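Local structure of hypothetical protein PA2201 (Pseudomonas aeruginosa, 2FEF) at residues R54-G57 / Y58-F62; A69-N72 / A73-W76; L112-S115 / R116-A120. The protein is of unknown function but may act as an immunity protein against a PoNe-type DNase toxin. One frame throughout, in Å; residues are numbered along the deposited sequence.

Contact 1 of 3, residues R54-G57 / Y58-F62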
loop_
_atom_site.group_PDB
_atom_site.type_symbol
_atom_site.label_atom_id
_atom_site.label_comp_id
_atom_site.label_asym_id
_atom_site.label_seq_id
_atom_site.Cartn_x
_atom_site.Cartn_y
_atom_site.Cartn_z
ATOM N N ARG B 54 10.062 -2.676 -5.924
ATOM C CA ARG B 54 10.012 -1.885 -7.150
ATOM C C ARG B 54 10.312 -0.417 -6.895
ATOM O O ARG B 54 10.429 0.351 -7.857
ATOM C CB ARG B 54 8.662 -2.035 -7.860
ATOM C CG ARG B 54 8.306 -3.490 -8.242
ATOM C CD ARG B 54 9.355 -4.064 -9.245
ATOM N NE ARG B 54 9.347 -3.291 -10.494
ATOM C CZ ARG B 54 10.178 -3.501 -11.515
ATOM N NH1 ARG B 54 11.081 -4.463 -11.439
ATOM N NH2 ARG B 54 10.112 -2.754 -12.615
ATOM N N SER B 55 10.436 -0.027 -5.617
ATOM C CA SER B 55 10.733 1.383 -5.248
ATOM C C SER B 55 12.152 1.814 -5.613
ATOM O O SER B 55 13.054 1.008 -5.678
ATOM C CB SER B 55 10.443 1.619 -3.742
ATOM O OG SER B 55 11.392 0.924 -2.925
ATOM N N HIS B 56 12.344 3.106 -5.892
ATOM C CA HIS B 56 13.672 3.634 -6.168
ATOM C C HIS B 56 14.617 3.401 -4.995
ATOM O O HIS B 56 15.754 3.041 -5.199
ATOM C CB HIS B 56 13.604 5.131 -6.469
ATOM C CG HIS B 56 14.912 5.695 -6.920
ATOM N ND1 HIS B 56 15.797 6.297 -6.054
ATOM C CD2 HIS B 56 15.518 5.680 -8.126
ATOM C CE1 HIS B 56 16.880 6.666 -6.715
ATOM N NE2 HIS B 56 16.733 6.313 -7.978
ATOM N N GLY B 57 14.115 3.547 -3.768
ATOM C CA GLY B 57 14.991 3.397 -2.586
ATOM C C GLY B 57 15.484 1.977 -2.363
ATOM O O GLY B 57 16.545 1.767 -1.807
ATOM N N TYR B 58 14.727 0.984 -2.815
ATOM C CA TYR B 58 15.259 -0.383 -2.840
ATOM C C TYR B 58 16.248 -0.602 -4.015
ATOM O O TYR B 58 17.316 -1.175 -3.850
ATOM C CB TYR B 58 14.122 -1.392 -2.935
ATOM C CG TYR B 58 14.605 -2.819 -3.015
ATOM C CD1 TYR B 58 15.087 -3.467 -1.885
ATOM C CD2 TYR B 58 14.631 -3.495 -4.236
ATOM C CE1 TYR B 58 15.546 -4.798 -1.958
ATOM C CE2 TYR B 58 15.096 -4.815 -4.326
ATOM C CZ TYR B 58 15.547 -5.448 -3.180
ATOM O OH TYR B 58 16.011 -6.730 -3.283
ATOM N N ARG B 59 15.871 -0.175 -5.203
ATOM C CA ARG B 59 16.632 -0.504 -6.398
ATOM C C ARG B 59 17.916 0.319 -6.546
ATOM O O ARG B 59 18.853 -0.103 -7.228
ATOM C CB ARG B 59 15.768 -0.284 -7.621
ATOM C CG ARG B 59 14.655 -1.349 -7.811
ATOM C CD ARG B 59 14.265 -1.319 -9.291
ATOM N NE ARG B 59 12.929 -0.800 -9.465
ATOM C CZ ARG B 59 12.362 -0.438 -10.619
ATOM N NH1 ARG B 59 13.017 -0.479 -11.774
ATOM N NH2 ARG B 59 11.113 -0.019 -10.597
ATOM N N GLN B 60 17.938 1.506 -5.950
ATOM C CA GLN B 60 19.099 2.378 -5.975
ATOM C C GLN B 60 19.301 2.942 -4.589
ATOM O O GLN B 60 19.077 4.132 -4.386
ATOM C CB GLN B 60 18.884 3.540 -6.959
ATOM C CG GLN B 60 18.517 3.126 -8.361
ATOM C CD GLN B 60 19.718 2.707 -9.172
ATOM O OE1 GLN B 60 20.869 3.015 -8.816
ATOM N NE2 GLN B 60 19.467 2.011 -10.289
ATOM N N PRO B 61 19.720 2.103 -3.629
ATOM C CA PRO B 61 19.761 2.561 -2.246
ATOM C C PRO B 61 20.930 3.491 -1.951
ATOM O O PRO B 61 21.003 4.033 -0.863
ATOM C CB PRO B 61 19.910 1.263 -1.448
ATOM C CG PRO B 61 20.523 0.319 -2.372
ATOM C CD PRO B 61 20.177 0.705 -3.766
ATOM N N PHE B 62 21.861 3.647 -2.882
ATOM C CA PHE B 62 22.998 4.516 -2.608
ATOM C C PHE B 62 22.895 5.861 -3.300
ATOM O O PHE B 62 23.847 6.653 -3.271
ATOM C CB PHE B 62 24.306 3.794 -2.922
ATOM C CG PHE B 62 24.366 2.406 -2.329
ATOM C CD1 PHE B 62 24.349 2.229 -0.947
ATOM C CD2 PHE B 62 24.399 1.282 -3.152
ATOM C CE1 PHE B 62 24.385 0.962 -0.389
ATOM C CE2 PHE B 62 24.442 -0.009 -2.600
ATOM C CZ PHE B 62 24.429 -0.166 -1.212
#
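Arg59 reaches back to the carbonyl oxygen Arg54 O with two nitrogens of its guanidinium, NH2 at 2.8 Å and NE at 3.2 Å. The oxygen lies close to the guanidinium plane, but the two donors reach it differently: NH2 comes only slightly tilted from the carbonyl plane, whereas NE stands above it. A bend at chi3 (-112°) in the Arg59 chain swings the group back over the start of the turn. There the guanidinium of Arg54 lies on it in an offset stack, centres 3.9 Å apart and planes 30° from parallel. The closeness of two cations is probably eased by Glu81 of the second subunit, which makes salt bridges to both.

Beneath them runs the short helix 56-59. Ser55 is its N-cap: OG, held between backbone N and carbonyl carbon (chi1 69°), accepts a weak bond of 3.3 Å from Tyr58 N and also bonds to Phe52 O. The helical bonds proper are Arg59 N to Ser55 O and Gln60 N to His56 O, the latter 2.8 Å long. Gln60 then leaves helical geometry, and Gln60 CB rests over one face of the His56 imidazole, a CH-pi contact 3.9 Å from the ring centroid. Trp74 of the second subunit also stacks on that imidazole. At the far end Pro61 CB packs against Gly57 O, 3.4 Å away. Tyr58 sends its ring away from the turn toward Trp76, and its hydroxyl bonds to Asn10.

A serine suits the cap because its short hydroxyl can meet an amide of the first turn, and an arginine suits position 59 because its several N-H groups can serve the Arg54 carbonyl and a carboxylate at once. The chemistry thus implies a turn whose paired positive charges are probably offset in large part by Glu81 across the subunit interface.

Contact 2 of 3, residues A69-N72 / A73-W76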
loop_
_atom_site.group_PDB
_atom_site.type_symbol
_atom_site.label_atom_id
_atom_site.label_comp_id
_atom_site.label_asym_id
_atom_site.label_seq_id
_atom_site.Cartn_x
_atom_site.Cartn_y
_atom_site.Cartn_z
ATOM N N ALA B 69 19.111 9.803 2.808
ATOM C CA ALA B 69 19.607 8.419 3.080
ATOM C C ALA B 69 18.964 7.835 4.314
ATOM O O ALA B 69 18.696 6.639 4.391
ATOM C CB ALA B 69 21.127 8.389 3.231
ATOM N N LEU B 70 18.743 8.683 5.310
ATOM C CA LEU B 70 18.165 8.200 6.545
ATOM C C LEU B 70 16.697 7.842 6.296
ATOM O O LEU B 70 16.207 6.832 6.778
ATOM C CB LEU B 70 18.362 9.262 7.628
ATOM C CG LEU B 70 17.951 9.004 9.064
ATOM C CD1 LEU B 70 18.757 7.824 9.642
ATOM C CD2 LEU B 70 18.136 10.287 9.898
ATOM N N GLU B 71 15.988 8.664 5.524
ATOM C CA GLU B 71 14.582 8.346 5.207
ATOM C C GLU B 71 14.458 7.082 4.418
ATOM O O GLU B 71 13.575 6.240 4.693
ATOM C CB GLU B 71 13.903 9.531 4.478
ATOM C CG GLU B 71 13.830 10.736 5.354
ATOM C CD GLU B 71 12.610 10.776 6.282
ATOM O OE1 GLU B 71 11.885 9.770 6.432
ATOM O OE2 GLU B 71 12.380 11.858 6.869
ATOM N N ASN B 72 15.372 6.864 3.478
ATOM C CA ASN B 72 15.380 5.555 2.805
ATOM C C ASN B 72 15.653 4.365 3.741
ATOM O O ASN B 72 15.076 3.289 3.579
ATOM C CB ASN B 72 16.426 5.539 1.708
ATOM C CG ASN B 72 16.262 4.352 0.794
ATOM O OD1 ASN B 72 15.160 3.868 0.600
ATOM N ND2 ASN B 72 17.360 3.871 0.230
ATOM N N ALA B 73 16.571 4.543 4.695
ATOM C CA ALA B 73 16.847 3.470 5.676
ATOM C C ALA B 73 15.563 3.098 6.430
ATOM O O ALA B 73 15.274 1.924 6.636
ATOM C CB ALA B 73 17.994 3.886 6.650
ATOM N N TRP B 74 14.786 4.095 6.841
ATOM C CA TRP B 74 13.533 3.810 7.548
ATOM C C TRP B 74 12.562 2.985 6.702
ATOM O O TRP B 74 11.858 2.133 7.234
ATOM C CB TRP B 74 12.896 5.093 8.087
ATOM C CG TRP B 74 13.753 5.807 9.149
ATOM C CD1 TRP B 74 14.555 5.207 10.109
ATOM C CD2 TRP B 74 13.861 7.215 9.372
ATOM N NE1 TRP B 74 15.160 6.179 10.888
ATOM C CE2 TRP B 74 14.762 7.411 10.450
ATOM C CE3 TRP B 74 13.298 8.331 8.761
ATOM C CZ2 TRP B 74 15.092 8.685 10.938
ATOM C CZ3 TRP B 74 13.639 9.627 9.241
ATOM C CH2 TRP B 74 14.538 9.781 10.316
ATOM N N ALA B 75 12.547 3.220 5.386
ATOM C CA ALA B 75 11.687 2.441 4.467
ATOM C C ALA B 75 12.143 0.964 4.444
ATOM O O ALA B 75 11.340 0.023 4.507
ATOM C CB ALA B 75 11.723 3.061 3.059
ATOM N N TRP B 76 13.446 0.756 4.431
ATOM C CA TRP B 76 13.986 -0.587 4.516
ATOM C C TRP B 76 13.645 -1.243 5.831
ATOM O O TRP B 76 13.383 -2.427 5.863
ATOM C CB TRP B 76 15.519 -0.581 4.346
ATOM C CG TRP B 76 16.012 -0.483 2.910
ATOM C CD1 TRP B 76 15.942 0.607 2.075
ATOM C CD2 TRP B 76 16.676 -1.512 2.173
ATOM N NE1 TRP B 76 16.514 0.306 0.860
ATOM C CE2 TRP B 76 16.962 -0.993 0.890
ATOM C CE3 TRP B 76 17.028 -2.845 2.468
ATOM C CZ2 TRP B 76 17.644 -1.743 -0.104
ATOM C CZ3 TRP B 76 17.699 -3.596 1.484
ATOM C CH2 TRP B 76 17.980 -3.043 0.201
#
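Ala69 O accepts from Ala73 N at 3.0 Å, the first of four successive i to i+4 bonds that mark this as regular alpha-helix, within the long helix 66-93 of the all-helical N-terminal region. The methyl of Ala69 is small enough to lie against Ala121 of helix 97-127.

Leu70 follows, one turn before Trp74. With CG anti to the backbone nitrogen (chi1 -175°), its branch leans over the benzene ring of the indole: CG makes a CH-pi contact 3.9 Å from the six-membered centroid, and CD2 lies beside CZ2 and CH2. Leu70 O sits over the indole near Trp74 CG and CD2, and accepts from Trp74 N. A branched leucine fits this place because it can cover an aromatic face while touching Leu118 on helix 97-127. Trp74 also stacks with His56 of the third subunit, so the indole belongs to a subunit interface.

Glu71 approaches the indole from its edge instead. A bend at chi2 (-85°) folds the carboxylate back, almost perpendicular to the ring, with OE1 in the ring plane and 3.1 Å from Trp74 CE3. There the acid meets the electron-poor C-H rim, an approach that is probably favourable electrostatically, while OE2 bonds to His67.

Asn72 runs alongside Trp76, the two side chains heading in one direction, with amide and indole planes 79° apart. Asn72 ND2 and Trp76 NE1 both donate to Gly57 O, so both N-H donors find their acceptor in the turn at 56-59. At the base of this pair Asn72 O lies in the plane of the Trp76 indole, 3.2 Å from CD1.

Contact 3 of 3, residues L112-S115 / R116-A120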
loop_
_atom_site.group_PDB
_atom_site.type_symbol
_atom_site.label_atom_id
_atom_site.label_comp_id
_atom_site.label_asym_id
_atom_site.label_seq_id
_atom_site.Cartn_x
_atom_site.Cartn_y
_atom_site.Cartn_z
ATOM N N LEU B 112 19.462 -7.025 8.419
ATOM C CA LEU B 112 20.889 -6.735 8.318
ATOM C C LEU B 112 21.151 -5.597 7.325
ATOM O O LEU B 112 21.861 -4.645 7.665
ATOM C CB LEU B 112 21.620 -7.987 7.843
ATOM C CG LEU B 112 23.132 -7.898 7.773
ATOM C CD1 LEU B 112 23.679 -7.533 9.156
ATOM C CD2 LEU B 112 23.673 -9.230 7.281
ATOM N N ASP B 113 20.579 -5.692 6.113
ATOM C CA ASP B 113 20.683 -4.586 5.111
ATOM C C ASP B 113 20.140 -3.274 5.629
ATOM O O ASP B 113 20.762 -2.211 5.439
ATOM C CB ASP B 113 20.007 -4.954 3.774
ATOM C CG ASP B 113 20.719 -6.150 3.051
ATOM O OD1 ASP B 113 21.869 -6.516 3.386
ATOM O OD2 ASP B 113 20.131 -6.705 2.126
ATOM N N TYR B 114 18.967 -3.320 6.262
ATOM C CA TYR B 114 18.451 -2.126 6.917
ATOM C C TYR B 114 19.483 -1.510 7.858
ATOM O O TYR B 114 19.751 -0.308 7.788
ATOM C CB TYR B 114 17.130 -2.436 7.654
ATOM C CG TYR B 114 16.710 -1.449 8.738
ATOM C CD1 TYR B 114 16.630 -0.078 8.492
ATOM C CD2 TYR B 114 16.328 -1.914 10.015
ATOM C CE1 TYR B 114 16.246 0.813 9.503
ATOM C CE2 TYR B 114 15.923 -1.030 11.010
ATOM C CZ TYR B 114 15.886 0.317 10.757
ATOM O OH TYR B 114 15.473 1.222 11.726
ATOM N N SER B 115 20.036 -2.316 8.759
ATOM C CA SER B 115 20.982 -1.773 9.743
ATOM C C SER B 115 22.212 -1.144 9.055
ATOM O O SER B 115 22.771 -0.143 9.522
ATOM C CB SER B 115 21.424 -2.888 10.707
ATOM O OG SER B 115 22.398 -3.772 10.112
ATOM N N ARG B 116 22.652 -1.741 7.953
ATOM C CA ARG B 116 23.842 -1.210 7.240
ATOM C C ARG B 116 23.551 0.113 6.561
ATOM O O ARG B 116 24.391 1.036 6.569
ATOM C CB ARG B 116 24.344 -2.214 6.215
ATOM C CG ARG B 116 24.948 -3.459 6.871
ATOM C CD ARG B 116 25.039 -4.547 5.841
ATOM N NE ARG B 116 25.782 -5.695 6.337
ATOM C CZ ARG B 116 25.712 -6.905 5.790
ATOM N NH1 ARG B 116 24.894 -7.127 4.757
ATOM N NH2 ARG B 116 26.429 -7.902 6.301
ATOM N N LEU B 117 22.344 0.244 6.005
ATOM C CA LEU B 117 21.954 1.500 5.336
ATOM C C LEU B 117 21.705 2.572 6.383
ATOM O O LEU B 117 22.004 3.751 6.165
ATOM C CB LEU B 117 20.701 1.297 4.445
ATOM C CG LEU B 117 20.963 0.357 3.256
ATOM C CD1 LEU B 117 19.674 -0.027 2.601
ATOM C CD2 LEU B 117 21.854 1.086 2.245
ATOM N N LEU B 118 21.176 2.141 7.530
ATOM C CA LEU B 118 20.944 3.067 8.635
ATOM C C LEU B 118 22.290 3.584 9.128
ATOM O O LEU B 118 22.445 4.785 9.320
ATOM C CB LEU B 118 20.183 2.389 9.792
ATOM C CG LEU B 118 19.837 3.268 11.001
ATOM C CD1 LEU B 118 18.927 4.430 10.611
ATOM C CD2 LEU B 118 19.168 2.376 12.094
ATOM N N GLY B 119 23.235 2.678 9.364
ATOM C CA GLY B 119 24.614 3.072 9.740
ATOM C C GLY B 119 25.283 4.025 8.769
ATOM O O GLY B 119 25.892 5.002 9.168
ATOM N N ALA B 120 25.177 3.718 7.485
ATOM C CA ALA B 120 25.765 4.532 6.432
ATOM C C ALA B 120 25.139 5.930 6.379
ATOM O O ALA B 120 25.830 6.934 6.153
ATOM C CB ALA B 120 25.599 3.806 5.099
#
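Arg116 lies back along the preceding turn of helix 97-127, against Leu112 and Asp113. Its CB sits 3.7 Å from Asp113 O, and CG comes to 3.4 Å from Leu112 O. CD passes the same carbonyl, carried on by a chain extended from CG to NE. NE runs beside Leu112 CG and makes a salt bridge to Glu171 of helix 165-172. At CZ the flat group is backed by leucine: Leu112 CG lies over the centre of one guanidinium face, 3.4 Å above the plane, and CD2 covers the NH2 side. NH1 turns its edge to Asp113 OD1, a weak bond at 3.4 Å within a salt bridge. The acid is held more firmly elsewhere, by the backbone N of Asp9 and of Asn10.

Leu112 O is doubly used, taking Arg116 N at 3.0 Å and Ser115 OG at 2.7 Å. Serine suits this spot because its hydroxyl, set between backbone N and carbonyl carbon (chi1 77°), can turn back onto its own helix. Farther on, Tyr114 and Leu118 lie side by side, Leu118 CD2 4.1 Å from Tyr114 CZ, with Tyr114 packing on Trp76 and Leu118 on Leu70, both of helix 66-93.

Leucine gives the arginine a greasy backing, while Glu171 is its firm charged partner. Arg116 thus probably helps tie helix 97-127 to helix 165-172, while Asp113 fastens it to the N-terminal loop.

The three contacts form a chain of packing at one end of the N-terminal helices. Contact 1 meets contact 2 around Gly57 and where Tyr58 CD1 packs 3.6 Å from Trp76 CZ2; their centres are 10 Å apart. The centres of contacts 2 and 3 are about 9 Å apart, on consecutive antiparallel helices, where Trp76 CE2 approaches Leu117 CD1 to 3.3 Å and Leu70 CD1 meets Leu118 CD1 at 3.5 Å. Contacts 1 and 3, centres 14 Å apart, touch through Phe62 CE1 and Leu117 CD2. No active site is known; bound ethanediol, probably from the crystallisation liquor, lies about 4 Å from the side chains of Tyr58 and of Trp76.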